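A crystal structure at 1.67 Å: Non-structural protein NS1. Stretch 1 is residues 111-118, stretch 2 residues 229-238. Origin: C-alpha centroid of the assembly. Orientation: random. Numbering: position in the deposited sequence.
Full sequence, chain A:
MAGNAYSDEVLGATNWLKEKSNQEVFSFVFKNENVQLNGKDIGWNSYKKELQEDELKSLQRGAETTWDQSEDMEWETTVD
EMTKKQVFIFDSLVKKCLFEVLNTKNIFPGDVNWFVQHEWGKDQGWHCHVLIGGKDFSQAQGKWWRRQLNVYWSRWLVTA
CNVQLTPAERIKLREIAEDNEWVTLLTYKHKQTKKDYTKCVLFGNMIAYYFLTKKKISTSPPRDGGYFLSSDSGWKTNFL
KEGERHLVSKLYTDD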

ATOM      1  N   ASP A 111       0.977  18.759  -1.664  1.00 26.48           N
ATOM      2  CA  ASP A 111       1.846  19.094  -0.541  1.00 30.20           C
ATOM      3  C   ASP A 111       2.232  17.840   0.244  1.00 27.57           C
ATOM      4  O   ASP A 111       2.747  17.932   1.355  1.00 28.28           O
ATOM      5  CB  ASP A 111       1.174  20.093   0.406  1.00 30.66           C
ATOM      6  CG  ASP A 111       0.960  21.461  -0.228  1.00 33.19           C
ATOM      7  OD1 ASP A 111       1.694  21.794  -1.188  1.00 35.22           O
ATOM      8  OD2 ASP A 111       0.058  22.196   0.239  1.00 32.95           O
ATOM      9  N   VAL A 112       1.948  16.676  -0.334  1.00 22.94           N
ATOM     10  CA  VAL A 112       2.160  15.394   0.347  1.00 24.50           C
ATOM     11  C   VAL A 112       3.145  14.530  -0.410  1.00 21.33           C
ATOM     12  O   VAL A 112       3.028  14.396  -1.620  1.00 24.12           O
ATOM     13  CB  VAL A 112       0.835  14.596   0.462  1.00 26.90           C
ATOM     14  CG1 VAL A 112       1.030  13.381   1.348  1.00 22.91           C
ATOM     15  CG2 VAL A 112      -0.249  15.470   1.004  1.00 26.34           C
ATOM     16  N   ASN A 113       4.096  13.908   0.289  1.00 17.96           N
ATOM     17  CA  ASN A 113       4.917  12.901  -0.355  1.00 20.35           C
ATOM     18  C   ASN A 113       4.401  11.535   0.065  1.00 17.87           C
ATOM     19  O   ASN A 113       4.201  11.294   1.262  1.00 18.96           O
ATOM     20  CB  ASN A 113       6.388  13.062   0.034  1.00 24.59           C
ATOM     21  CG  ASN A 113       6.966  14.383  -0.435  1.00 27.44           C
ATOM     22  OD1 ASN A 113       6.743  14.802  -1.567  1.00 33.67           O
ATOM     23  ND2 ASN A 113       7.687  15.053   0.443  1.00 30.04           N
ATOM     24  N   TRP A 114       4.139  10.660  -0.897  1.00 20.51           N
ATOM     25  CA  TRP A 114       3.784   9.306  -0.505  1.00 18.33           C
ATOM     26  C   TRP A 114       4.337   8.260  -1.452  1.00 17.20           C
ATOM     27  O   TRP A 114       4.687   8.532  -2.597  1.00 18.35           O
ATOM     28  CB  TRP A 114       2.253   9.142  -0.337  1.00 17.35           C
ATOM     29  CG  TRP A 114       1.388   9.506  -1.528  1.00 20.43           C
ATOM     30  CD1 TRP A 114       0.673  10.658  -1.700  1.00 21.80           C
ATOM     31  CD2 TRP A 114       1.149   8.711  -2.691  1.00 18.56           C
ATOM     32  NE1 TRP A 114       0.016  10.633  -2.902  1.00 23.17           N
ATOM     33  CE2 TRP A 114       0.289   9.441  -3.532  1.00 22.03           C
ATOM     34  CE3 TRP A 114       1.582   7.442  -3.107  1.00 17.99           C
ATOM     35  CZ2 TRP A 114      -0.138   8.957  -4.767  1.00 20.76           C
ATOM     36  CZ3 TRP A 114       1.162   6.962  -4.318  1.00 19.54           C
ATOM     37  CH2 TRP A 114       0.297   7.715  -5.142  1.00 20.78           C
ATOM     38  N   PHE A 115       4.409   7.041  -0.933  1.00 16.94           N
ATOM     39  CA  PHE A 115       4.916   5.895  -1.661  1.00 16.76           C
ATOM     40  C   PHE A 115       4.118   4.692  -1.217  1.00 15.43           C
ATOM     41  O   PHE A 115       3.892   4.512  -0.021  1.00 17.27           O
ATOM     42  CB  PHE A 115       6.417   5.679  -1.362  1.00 18.04           C
ATOM     43  CG  PHE A 115       6.986   4.407  -1.939  1.00 17.66           C
ATOM     44  CD1 PHE A 115       7.422   4.355  -3.259  1.00 18.49           C
ATOM     45  CD2 PHE A 115       7.101   3.271  -1.154  1.00 16.71           C
ATOM     46  CE1 PHE A 115       7.947   3.189  -3.794  1.00 18.76           C
ATOM     47  CE2 PHE A 115       7.630   2.090  -1.681  1.00 16.56           C
ATOM     48  CZ  PHE A 115       8.047   2.050  -3.006  1.00 16.24           C
ATOM     49  N   VAL A 116       3.709   3.871  -2.173  1.00 15.02           N
ATOM     50  CA  VAL A 116       2.896   2.701  -1.904  1.00 15.87           C
ATOM     51  C   VAL A 116       3.577   1.471  -2.498  1.00 16.58           C
ATOM     52  O   VAL A 116       4.042   1.527  -3.639  1.00 20.76           O
ATOM     53  CB  VAL A 116       1.487   2.921  -2.518  1.00 16.08           C
ATOM     54  CG1 VAL A 116       0.703   1.624  -2.633  1.00 19.91           C
ATOM     55  CG2 VAL A 116       0.732   3.987  -1.710  1.00 16.21           C
ATOM     56  N   GLN A 117       3.691   0.374  -1.744  1.00 15.78           N
ATOM     57  CA  GLN A 117       4.239  -0.863  -2.312  1.00 15.45           C
ATOM     58  C   GLN A 117       3.514  -2.106  -1.809  1.00 16.68           C
ATOM     59  O   GLN A 117       3.484  -2.400  -0.596  1.00 15.73           O
ATOM     60  CB  GLN A 117       5.736  -1.004  -2.018  1.00 14.75           C
ATOM     61  CG  GLN A 117       6.312  -2.308  -2.567  1.00 14.95           C
ATOM     62  CD  GLN A 117       7.796  -2.175  -2.882  1.00 18.19           C
ATOM     63  OE1 GLN A 117       8.184  -1.347  -3.706  1.00 18.43           O
ATOM     64  NE2 GLN A 117       8.622  -3.004  -2.251  1.00 18.23           N
ATOM     65  N   HIS A 118       2.933  -2.833  -2.752  1.00 15.42           N
ATOM     66  CA  HIS A 118       2.251  -4.088  -2.452  1.00 16.17           C
ATOM     67  C   HIS A 118       3.239  -5.228  -2.435  1.00 16.52           C
ATOM     68  O   HIS A 118       4.032  -5.367  -3.367  1.00 18.20           O
ATOM     69  CB  HIS A 118       1.180  -4.404  -3.488  1.00 15.96           C
ATOM     70  CG  HIS A 118       0.092  -3.379  -3.551  1.00 17.64           C
ATOM     71  ND1 HIS A 118      -1.109  -3.541  -2.909  1.00 17.12           N
ATOM     72  CD2 HIS A 118       0.049  -2.176  -4.170  1.00 17.03           C
ATOM     73  CE1 HIS A 118      -1.872  -2.482  -3.153  1.00 17.52           C
ATOM     74  NE2 HIS A 118      -1.184  -1.639  -3.902  1.00 16.84           N
ATOM     75  N   LEU A 229       3.806  -4.389  -7.013  1.00 19.45           N
ATOM     76  CA  LEU A 229       3.416  -3.139  -7.637  1.00 20.59           C
ATOM     77  C   LEU A 229       3.806  -2.020  -6.686  1.00 21.11           C
ATOM     78  O   LEU A 229       3.611  -2.157  -5.473  1.00 22.18           O
ATOM     79  CB  LEU A 229       1.887  -3.128  -7.886  1.00 21.05           C
ATOM     80  CG  LEU A 229       1.215  -1.949  -8.580  1.00 25.07           C
ATOM     81  CD1 LEU A 229       1.426  -2.075 -10.078  1.00 29.37           C
ATOM     82  CD2 LEU A 229      -0.280  -1.904  -8.269  1.00 29.21           C
ATOM     83  N   SER A 230       4.356  -0.929  -7.214  1.00 19.38           N
ATOM     84  CA  SER A 230       4.664   0.240  -6.399  1.00 17.11           C
ATOM     85  C   SER A 230       4.203   1.503  -7.087  1.00 17.85           C
ATOM     86  O   SER A 230       4.002   1.516  -8.306  1.00 18.99           O
ATOM     87  CB  SER A 230       6.166   0.342  -6.107  1.00 19.02           C
ATOM     88  OG  SER A 230       6.653  -0.887  -5.620  1.00 25.68           O
ATOM     89  N   SER A 231       4.046   2.569  -6.315  1.00 18.12           N
ATOM     90  CA  SER A 231       3.716   3.872  -6.890  1.00 19.23           C
ATOM     91  C   SER A 231       4.064   4.987  -5.929  1.00 20.09           C
ATOM     92  O   SER A 231       4.211   4.766  -4.730  1.00 19.16           O
ATOM     93  CB  SER A 231       2.236   3.962  -7.243  1.00 16.38           C
ATOM     94  OG  SER A 231       1.416   3.671  -6.119  1.00 18.69           O
ATOM     95  N   ASP A 232       4.170   6.206  -6.435  1.00 16.65           N
ATOM     96  CA  ASP A 232       4.456   7.302  -5.535  1.00 17.03           C
ATOM     97  C   ASP A 232       3.790   8.579  -6.016  1.00 20.39           C
ATOM     98  O   ASP A 232       3.246   8.633  -7.125  1.00 18.73           O
ATOM     99  CB  ASP A 232       5.974   7.492  -5.392  1.00 20.43           C
ATOM    100  CG  ASP A 232       6.651   7.771  -6.717  1.00 20.30           C
ATOM    101  OD1 ASP A 232       6.373   8.838  -7.302  1.00 21.03           O
ATOM    102  OD2 ASP A 232       7.458   6.931  -7.161  1.00 19.94           O
ATOM    103  N   SER A 233       3.843   9.595  -5.168  1.00 19.63           N
ATOM    104  CA  SER A 233       3.091  10.834  -5.388  1.00 22.70           C
ATOM    105  C   SER A 233       3.639  11.640  -6.571  1.00 27.69           C
ATOM    106  O   SER A 233       2.977  12.569  -7.053  1.00 27.87           O
ATOM    107  CB  SER A 233       3.103  11.679  -4.108  1.00 22.14           C
ATOM    108  OG  SER A 233       4.425  11.831  -3.609  1.00 21.33           O
ATOM    109  N   GLY A 234       4.822  11.268  -7.049  1.00 21.84           N
ATOM    110  CA  GLY A 234       5.419  11.897  -8.221  1.00 23.77           C
ATOM    111  C   GLY A 234       5.347  11.074  -9.503  1.00 24.19           C
ATOM    112  O   GLY A 234       5.915  11.472 -10.533  1.00 24.43           O
ATOM    113  N   TRP A 235       4.650   9.937  -9.445  1.00 19.53           N
ATOM    114  CA  TRP A 235       4.645   8.939 -10.525  1.00 21.19           C
ATOM    115  C   TRP A 235       6.052   8.616 -11.031  1.00 22.13           C
ATOM    116  O   TRP A 235       6.268   8.389 -12.232  1.00 21.24           O
ATOM    117  CB  TRP A 235       3.740   9.400 -11.689  1.00 21.83           C
ATOM    118  CG  TRP A 235       2.280   9.372 -11.329  1.00 25.00           C
ATOM    119  CD1 TRP A 235       1.617  10.269 -10.542  1.00 28.33           C
ATOM    120  CD2 TRP A 235       1.310   8.394 -11.725  1.00 25.40           C
ATOM    121  NE1 TRP A 235       0.293   9.913 -10.425  1.00 31.63           N
ATOM    122  CE2 TRP A 235       0.078   8.763 -11.140  1.00 28.70           C
ATOM    123  CE3 TRP A 235       1.360   7.240 -12.518  1.00 22.22           C
ATOM    124  CZ2 TRP A 235      -1.093   8.028 -11.325  1.00 26.51           C
ATOM    125  CZ3 TRP A 235       0.188   6.511 -12.704  1.00 24.45           C
ATOM    126  CH2 TRP A 235      -1.016   6.905 -12.100  1.00 28.03           C
ATOM    127  N   LYS A 236       7.015   8.549 -10.102  1.00 21.15           N
ATOM    128  CA  LYS A 236       8.419   8.359 -10.455  1.00 20.86           C
ATOM    129  C   LYS A 236       8.853   6.900 -10.504  1.00 21.56           C
ATOM    130  O   LYS A 236       9.534   6.484 -11.448  1.00 22.05           O
ATOM    131  CB  LYS A 236       9.303   9.129  -9.471  1.00 19.90           C
ATOM    132  CG  LYS A 236       9.105  10.634  -9.537  1.00 26.13           C
ATOM    133  CD  LYS A 236       9.734  11.202 -10.796  1.00 30.06           C
ATOM    134  CE  LYS A 236       9.359  12.668 -10.981  1.00 36.46           C
ATOM    135  NZ  LYS A 236       9.968  13.226 -12.219  1.00 44.68           N
ATOM    136  N   THR A 237       8.462   6.112  -9.504  1.00 20.32           N
ATOM    137  CA  THR A 237       8.867   4.709  -9.486  1.00 21.49           C
ATOM    138  C   THR A 237       7.859   3.783 -10.163  1.00 18.44           C
ATOM    139  O   THR A 237       8.211   2.657 -10.499  1.00 21.99           O
ATOM    140  CB  THR A 237       9.113   4.192  -8.040  1.00 20.34           C
ATOM    141  OG1 THR A 237       7.897   4.230  -7.285  1.00 21.28           O
ATOM    142  CG2 THR A 237      10.161   5.044  -7.337  1.00 20.56           C
ATOM    143  N   ASN A 238       6.631   4.271 -10.390  1.00 20.34           N
ATOM    144  CA  ASN A 238       5.510   3.448 -10.866  1.00 20.07           C
ATOM    145  C   ASN A 238       5.869   2.521 -12.006  1.00 20.17           C
ATOM    146  O   ASN A 238       5.615   1.329 -11.954  1.00 20.87           O
ATOM    147  CB  ASN A 238       4.344   4.317 -11.364  1.00 18.39           C
ATOM    148  CG  ASN A 238       3.726   5.168 -10.280  1.00 20.04           C
ATOM    149  OD1 ASN A 238       4.420   5.837  -9.528  1.00 18.76           O
ATOM    150  ND2 ASN A 238       2.403   5.176 -10.225  1.00 20.81           N
TER
HETATM  151  O   HOH W   1       5.256  14.241  -3.962  1.00 33.92           O

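This contact is an antiparallel pairing of two β strands, distant in sequence, that ends in a turn where a serine hydroxyl replaces one of the two backbone bonds. The strand axes run 175° apart in direction and approach to 4.6 Å. Val-116 and Ser-231 form the hydrogen-bonded pair at its heart: Val-116 N donates to Ser-231 O at 2.8 Å, and Ser-231 N returns a bond to Val-116 O at 2.9 Å. Two residues along each chain toward the turn, Ser-233 N donates to Trp-114 O at 2.9 Å, but the reciprocal bond, from Trp-114 N, goes to Ser-233 OG at 3.0 Å. The hydroxyl thus satisfies an amide while the chain of Ser-233 leaves the strand.

Side chains alternate between the two faces of the sheet. Phe-115, Gln-117, Ser-230 and Asp-232 share one face. There Ser-230 OG donates to Gln-117 OE1 in a very short 2.5 Å hydrogen bond across a non-hydrogen-bonded pair, where the backbones offer each other no N-H to C=O bonds. The Phe-115 ring presents its edge to Thr-237, with CE1 3.6 Å from Thr-237 OG1. Thr-237 OG1 in turn donates to Asp-232 OD2 at 2.7 Å. Asp-232 also organizes the turn: its OD1 accepts from Gly-234 N and Lys-236 N, both at 2.9 Å, and its OD2 from Thr-237 N at 2.7 Å.

Val-116 and Ser-231 lie on the other face, where Val-116 CB packs 3.7 Å from Ser-231 OG. The indole of Trp-114 comes nearer than its sideways CA-to-CB bond suggests, and Ser-233 CB sits 3.5 Å from the centroid of its five-membered ring, almost on the ring normal, a CH-π contact. Ser-233 therefore serves the pairing through its amide, hydroxyl and methylene alike.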